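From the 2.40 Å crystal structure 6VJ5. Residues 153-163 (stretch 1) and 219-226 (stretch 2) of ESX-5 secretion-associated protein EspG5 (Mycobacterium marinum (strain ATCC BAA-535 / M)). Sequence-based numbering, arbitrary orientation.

Stretch 1 153-163: LVIDGLESIHH
Stretch 2, residues 219-226: PAAEVAVY

Residues 153-159 are helical, with phi/psi near -65/-42, in a helix that begins earlier in the chain; Leu 158 N donates to Val 154 O at 2.8 Å. Ser 160 OG donates a hydrogen bond to Gly 157 O (2.6 Å), and the backbone becomes extended at His 162 (-162/129). Residues 221-226 form a strand that continues later in the chain. It runs nearly antiparallel to the helix, at 156°, with axes 9.3 Å apart at closest approach. Leu 158 CA lies 7.1 Å from Val 223 CA, and His 162 CA 6.4 Å from Ala 221 CA.

Strand alternation directs Ala 221, Val 223 and Val 225 toward stretch 1, while Glu 222 and Ala 224 point away. No hydrogen bond crosses the contact, which is mainly apolar packing and buries 352 Å², both sides summed. Val 154 (chi1 t) places CG1 3.6 Å from Val 223 CG1 and 3.9 Å from Val 225 CG2, both also t. One turn on, Leu 158 (t, p) brings CD1 within 3.5 Å of Val 223 CG2 and 3.8 Å of Ala 221 CB. Ile 161 (m, t) adds CG2 at 4.0 Å from Ala 221 CB. The His 162 ring (chi1 t, chi2 -88°) receives Ala 220 CB over one face, 3.6 Å from its centroid and 12° off the normal, a CH-pi contact.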

ATOM      1  N   LEU C 153     -22.259 -15.635 -24.113  1.00 68.86           N
ATOM      2  CA  LEU C 153     -20.904 -15.102 -24.031  1.00 74.29           C
ATOM      3  C   LEU C 153     -19.989 -16.041 -23.257  1.00 69.48           C
ATOM      4  O   LEU C 153     -18.820 -16.217 -23.620  1.00 65.09           O
ATOM      5  CB  LEU C 153     -20.919 -13.720 -23.383  1.00 78.37           C
ATOM      6  CG  LEU C 153     -21.607 -12.614 -24.183  1.00 79.88           C
ATOM      7  CD1 LEU C 153     -21.694 -11.347 -23.337  1.00 67.78           C
ATOM      8  CD2 LEU C 153     -20.872 -12.335 -25.482  1.00 85.97           C
ATOM      9  N   VAL C 154     -20.497 -16.648 -22.182  1.00 58.33           N
ATOM     10  CA  VAL C 154     -19.686 -17.597 -21.427  1.00 59.32           C
ATOM     11  C   VAL C 154     -19.359 -18.808 -22.291  1.00 66.13           C
ATOM     12  O   VAL C 154     -18.199 -19.228 -22.395  1.00 70.56           O
ATOM     13  CB  VAL C 154     -20.405 -18.015 -20.132  1.00 65.75           C
ATOM     14  CG1 VAL C 154     -19.557 -19.029 -19.371  1.00 55.83           C
ATOM     15  CG2 VAL C 154     -20.709 -16.800 -19.271  1.00 63.81           C
ATOM     16  N   ILE C 155     -20.382 -19.386 -22.927  1.00 71.97           N
ATOM     17  CA  ILE C 155     -20.179 -20.573 -23.754  1.00 71.27           C
ATOM     18  C   ILE C 155     -19.147 -20.296 -24.839  1.00 75.43           C
ATOM     19  O   ILE C 155     -18.227 -21.092 -25.068  1.00 69.30           O
ATOM     20  CB  ILE C 155     -21.517 -21.040 -24.360  1.00 77.94           C
ATOM     21  CG1 ILE C 155     -22.477 -21.496 -23.257  1.00 68.33           C
ATOM     22  CG2 ILE C 155     -21.268 -22.150 -25.375  1.00 75.48           C
ATOM     23  CD1 ILE C 155     -23.916 -21.646 -23.722  1.00 72.16           C
ATOM     24  N   ASP C 156     -19.289 -19.163 -25.534  1.00 65.84           N
ATOM     25  CA  ASP C 156     -18.339 -18.827 -26.588  1.00 73.06           C
ATOM     26  C   ASP C 156     -16.917 -18.767 -26.043  1.00 73.04           C
ATOM     27  O   ASP C 156     -15.976 -19.246 -26.686  1.00 76.07           O
ATOM     28  CB  ASP C 156     -18.721 -17.501 -27.241  1.00 76.15           C
ATOM     29  CG  ASP C 156     -19.516 -17.695 -28.521  1.00 94.79           C
ATOM     30  OD1 ASP C 156     -19.978 -18.828 -28.780  1.00 92.44           O
ATOM     31  OD2 ASP C 156     -19.666 -16.714 -29.276  1.00113.24           O
ATOM     32  N   GLY C 157     -16.741 -18.184 -24.857  1.00 62.20           N
ATOM     33  CA  GLY C 157     -15.418 -18.158 -24.253  1.00 67.64           C
ATOM     34  C   GLY C 157     -14.924 -19.551 -23.898  1.00 58.01           C
ATOM     35  O   GLY C 157     -13.736 -19.858 -24.025  1.00 54.13           O
ATOM     36  N   LEU C 158     -15.833 -20.410 -23.441  1.00 63.83           N
ATOM     37  CA  LEU C 158     -15.446 -21.764 -23.062  1.00 67.89           C
ATOM     38  C   LEU C 158     -15.085 -22.594 -24.288  1.00 67.31           C
ATOM     39  O   LEU C 158     -14.034 -23.248 -24.317  1.00 55.88           O
ATOM     40  CB  LEU C 158     -16.574 -22.415 -22.266  1.00 62.20           C
ATOM     41  CG  LEU C 158     -16.315 -23.835 -21.772  1.00 60.83           C
ATOM     42  CD1 LEU C 158     -14.952 -23.929 -21.109  1.00 63.27           C
ATOM     43  CD2 LEU C 158     -17.409 -24.262 -20.805  1.00 50.68           C
ATOM     44  N   GLU C 159     -15.933 -22.565 -25.320  1.00 61.76           N
ATOM     45  CA  GLU C 159     -15.623 -23.298 -26.544  1.00 64.12           C
ATOM     46  C   GLU C 159     -14.318 -22.819 -27.170  1.00 61.49           C
ATOM     47  O   GLU C 159     -13.613 -23.605 -27.813  1.00 68.61           O
ATOM     48  CB  GLU C 159     -16.767 -23.162 -27.552  1.00 57.40           C
ATOM     49  CG  GLU C 159     -18.114 -23.714 -27.079  1.00 79.01           C
ATOM     50  CD  GLU C 159     -18.218 -25.226 -27.199  1.00 84.61           C
ATOM     51  OE1 GLU C 159     -17.190 -25.874 -27.460  1.00 71.20           O
ATOM     52  OE2 GLU C 159     -19.335 -25.768 -27.036  1.00 79.89           O
ATOM     53  N   SER C 160     -13.972 -21.541 -26.998  1.00 60.95           N
ATOM     54  CA  SER C 160     -12.706 -21.053 -27.533  1.00 61.75           C
ATOM     55  C   SER C 160     -11.500 -21.698 -26.865  1.00 61.43           C
ATOM     56  O   SER C 160     -10.390 -21.583 -27.393  1.00 65.19           O
ATOM     57  CB  SER C 160     -12.608 -19.530 -27.392  1.00 69.81           C
ATOM     58  OG  SER C 160     -12.336 -19.150 -26.055  1.00 77.06           O
ATOM     59  N   ILE C 161     -11.687 -22.362 -25.731  1.00 51.88           N
ATOM     60  CA  ILE C 161     -10.629 -23.091 -25.055  1.00 58.79           C
ATOM     61  C   ILE C 161     -10.657 -24.567 -25.419  1.00 64.20           C
ATOM     62  O   ILE C 161      -9.624 -25.154 -25.735  1.00 57.55           O
ATOM     63  CB  ILE C 161     -10.741 -22.894 -23.526  1.00 66.31           C
ATOM     64  CG1 ILE C 161     -10.534 -21.426 -23.157  1.00 64.77           C
ATOM     65  CG2 ILE C 161      -9.736 -23.778 -22.806  1.00 58.85           C
ATOM     66  CD1 ILE C 161     -10.923 -21.104 -21.732  1.00 60.81           C
ATOM     67  N   HIS C 162     -11.841 -25.175 -25.395  1.00 56.90           N
ATOM     68  CA  HIS C 162     -11.973 -26.614 -25.576  1.00 56.58           C
ATOM     69  C   HIS C 162     -13.415 -26.918 -25.941  1.00 59.72           C
ATOM     70  O   HIS C 162     -14.338 -26.463 -25.258  1.00 52.93           O
ATOM     71  CB  HIS C 162     -11.569 -27.361 -24.300  1.00 64.08           C
ATOM     72  CG  HIS C 162     -11.871 -28.828 -24.330  1.00 67.71           C
ATOM     73  ND1 HIS C 162     -13.083 -29.344 -23.930  1.00 64.63           N
ATOM     74  CD2 HIS C 162     -11.112 -29.887 -24.696  1.00 61.29           C
ATOM     75  CE1 HIS C 162     -13.063 -30.658 -24.056  1.00 62.82           C
ATOM     76  NE2 HIS C 162     -11.878 -31.014 -24.519  1.00 67.26           N
ATOM     77  N   HIS C 163     -13.610 -27.677 -27.009  1.00 69.86           N
ATOM     78  CA  HIS C 163     -14.949 -28.039 -27.433  1.00 67.67           C
ATOM     79  C   HIS C 163     -15.410 -29.282 -26.687  1.00 63.31           C
ATOM     80  O   HIS C 163     -14.637 -30.222 -26.483  1.00 56.68           O
ATOM     81  CB  HIS C 163     -15.020 -28.292 -28.935  1.00 65.41           C
ATOM     82  CG  HIS C 163     -16.400 -28.616 -29.408  1.00 74.54           C
ATOM     83  ND1 HIS C 163     -16.842 -29.910 -29.577  1.00 73.25           N
ATOM     84  CD2 HIS C 163     -17.449 -27.817 -29.709  1.00 83.91           C
ATOM     85  CE1 HIS C 163     -18.099 -29.893 -29.982  1.00 74.27           C
ATOM     86  NE2 HIS C 163     -18.490 -28.635 -30.072  1.00 79.64           N
ATOM     87  N   PRO C 219     -10.395 -32.493 -15.539  1.00 60.56           N
ATOM     88  CA  PRO C 219     -11.143 -31.646 -16.473  1.00 58.53           C
ATOM     89  C   PRO C 219     -10.238 -31.104 -17.564  1.00 51.45           C
ATOM     90  O   PRO C 219      -9.040 -30.886 -17.365  1.00 51.20           O
ATOM     91  CB  PRO C 219     -11.684 -30.523 -15.582  1.00 56.65           C
ATOM     92  CG  PRO C 219     -10.655 -30.419 -14.478  1.00 60.87           C
ATOM     93  CD  PRO C 219     -10.122 -31.823 -14.254  1.00 60.26           C
ATOM     94  N   ALA C 220     -10.829 -30.896 -18.737  1.00 48.05           N
ATOM     95  CA  ALA C 220     -10.119 -30.275 -19.847  1.00 54.22           C
ATOM     96  C   ALA C 220     -10.265 -28.761 -19.849  1.00 57.48           C
ATOM     97  O   ALA C 220      -9.401 -28.067 -20.396  1.00 54.16           O
ATOM     98  CB  ALA C 220     -10.622 -30.831 -21.183  1.00 52.33           C
ATOM     99  N   ALA C 221     -11.335 -28.244 -19.246  1.00 68.51           N
ATOM    100  CA  ALA C 221     -11.602 -26.819 -19.143  1.00 66.44           C
ATOM    101  C   ALA C 221     -12.747 -26.633 -18.162  1.00 62.79           C
ATOM    102  O   ALA C 221     -13.657 -27.465 -18.108  1.00 53.56           O
ATOM    103  CB  ALA C 221     -11.961 -26.218 -20.506  1.00 58.62           C
ATOM    104  N   GLU C 222     -12.688 -25.560 -17.377  1.00 61.17           N
ATOM    105  CA  GLU C 222     -13.766 -25.239 -16.457  1.00 58.28           C
ATOM    106  C   GLU C 222     -14.120 -23.762 -16.560  1.00 51.49           C
ATOM    107  O   GLU C 222     -13.318 -22.937 -17.002  1.00 59.52           O
ATOM    108  CB  GLU C 222     -13.413 -25.540 -14.990  1.00 60.89           C
ATOM    109  CG  GLU C 222     -12.530 -26.739 -14.739  1.00 55.29           C
ATOM    110  CD  GLU C 222     -12.448 -27.084 -13.257  1.00 64.97           C
ATOM    111  OE1 GLU C 222     -13.508 -27.326 -12.641  1.00 67.13           O
ATOM    112  OE2 GLU C 222     -11.327 -27.101 -12.704  1.00 57.92           O
ATOM    113  N   VAL C 223     -15.329 -23.434 -16.115  1.00 52.86           N
ATOM    114  CA  VAL C 223     -15.773 -22.052 -15.981  1.00 58.43           C
ATOM    115  C   VAL C 223     -16.553 -21.912 -14.683  1.00 56.03           C
ATOM    116  O   VAL C 223     -17.362 -22.777 -14.334  1.00 56.88           O
ATOM    117  CB  VAL C 223     -16.641 -21.610 -17.176  1.00 49.51           C
ATOM    118  CG1 VAL C 223     -17.054 -20.155 -17.034  1.00 58.11           C
ATOM    119  CG2 VAL C 223     -15.883 -21.826 -18.467  1.00 65.24           C
ATOM    120  N   ALA C 224     -16.291 -20.828 -13.961  1.00 54.56           N
ATOM    121  CA  ALA C 224     -17.075 -20.436 -12.797  1.00 53.32           C
ATOM    122  C   ALA C 224     -17.709 -19.087 -13.100  1.00 43.34           C
ATOM    123  O   ALA C 224     -17.029 -18.176 -13.577  1.00 45.86           O
ATOM    124  CB  ALA C 224     -16.205 -20.361 -11.542  1.00 46.87           C
ATOM    125  N   VAL C 225     -19.007 -18.963 -12.843  1.00 53.91           N
ATOM    126  CA  VAL C 225     -19.759 -17.759 -13.176  1.00 44.94           C
ATOM    127  C   VAL C 225     -20.564 -17.339 -11.957  1.00 53.16           C
ATOM    128  O   VAL C 225     -21.294 -18.150 -11.380  1.00 48.22           O
ATOM    129  CB  VAL C 225     -20.689 -17.979 -14.385  1.00 51.91           C
ATOM    130  CG1 VAL C 225     -21.369 -16.675 -14.773  1.00 51.04           C
ATOM    131  CG2 VAL C 225     -19.910 -18.559 -15.556  1.00 53.73           C
ATOM    132  N   TYR C 226     -20.438 -16.069 -11.575  1.00 57.83           N
ATOM    133  CA  TYR C 226     -21.166 -15.523 -10.440  1.00 53.57           C
ATOM    134  C   TYR C 226     -21.296 -14.018 -10.627  1.00 49.37           C
ATOM    135  O   TYR C 226     -20.728 -13.433 -11.555  1.00 54.56           O
ATOM    136  CB  TYR C 226     -20.468 -15.863  -9.121  1.00 49.14           C
ATOM    137  CG  TYR C 226     -19.033 -15.398  -9.062  1.00 51.47           C
ATOM    138  CD1 TYR C 226     -18.023 -16.126  -9.678  1.00 54.76           C
ATOM    139  CD2 TYR C 226     -18.688 -14.233  -8.389  1.00 52.58           C
ATOM    140  CE1 TYR C 226     -16.712 -15.707  -9.633  1.00 49.56           C
ATOM    141  CE2 TYR C 226     -17.374 -13.805  -8.335  1.00 53.26           C
ATOM    142  CZ  TYR C 226     -16.391 -14.547  -8.958  1.00 44.76           C
ATOM    143  OH  TYR C 226     -15.083 -14.129  -8.912  1.00 46.20           O
TER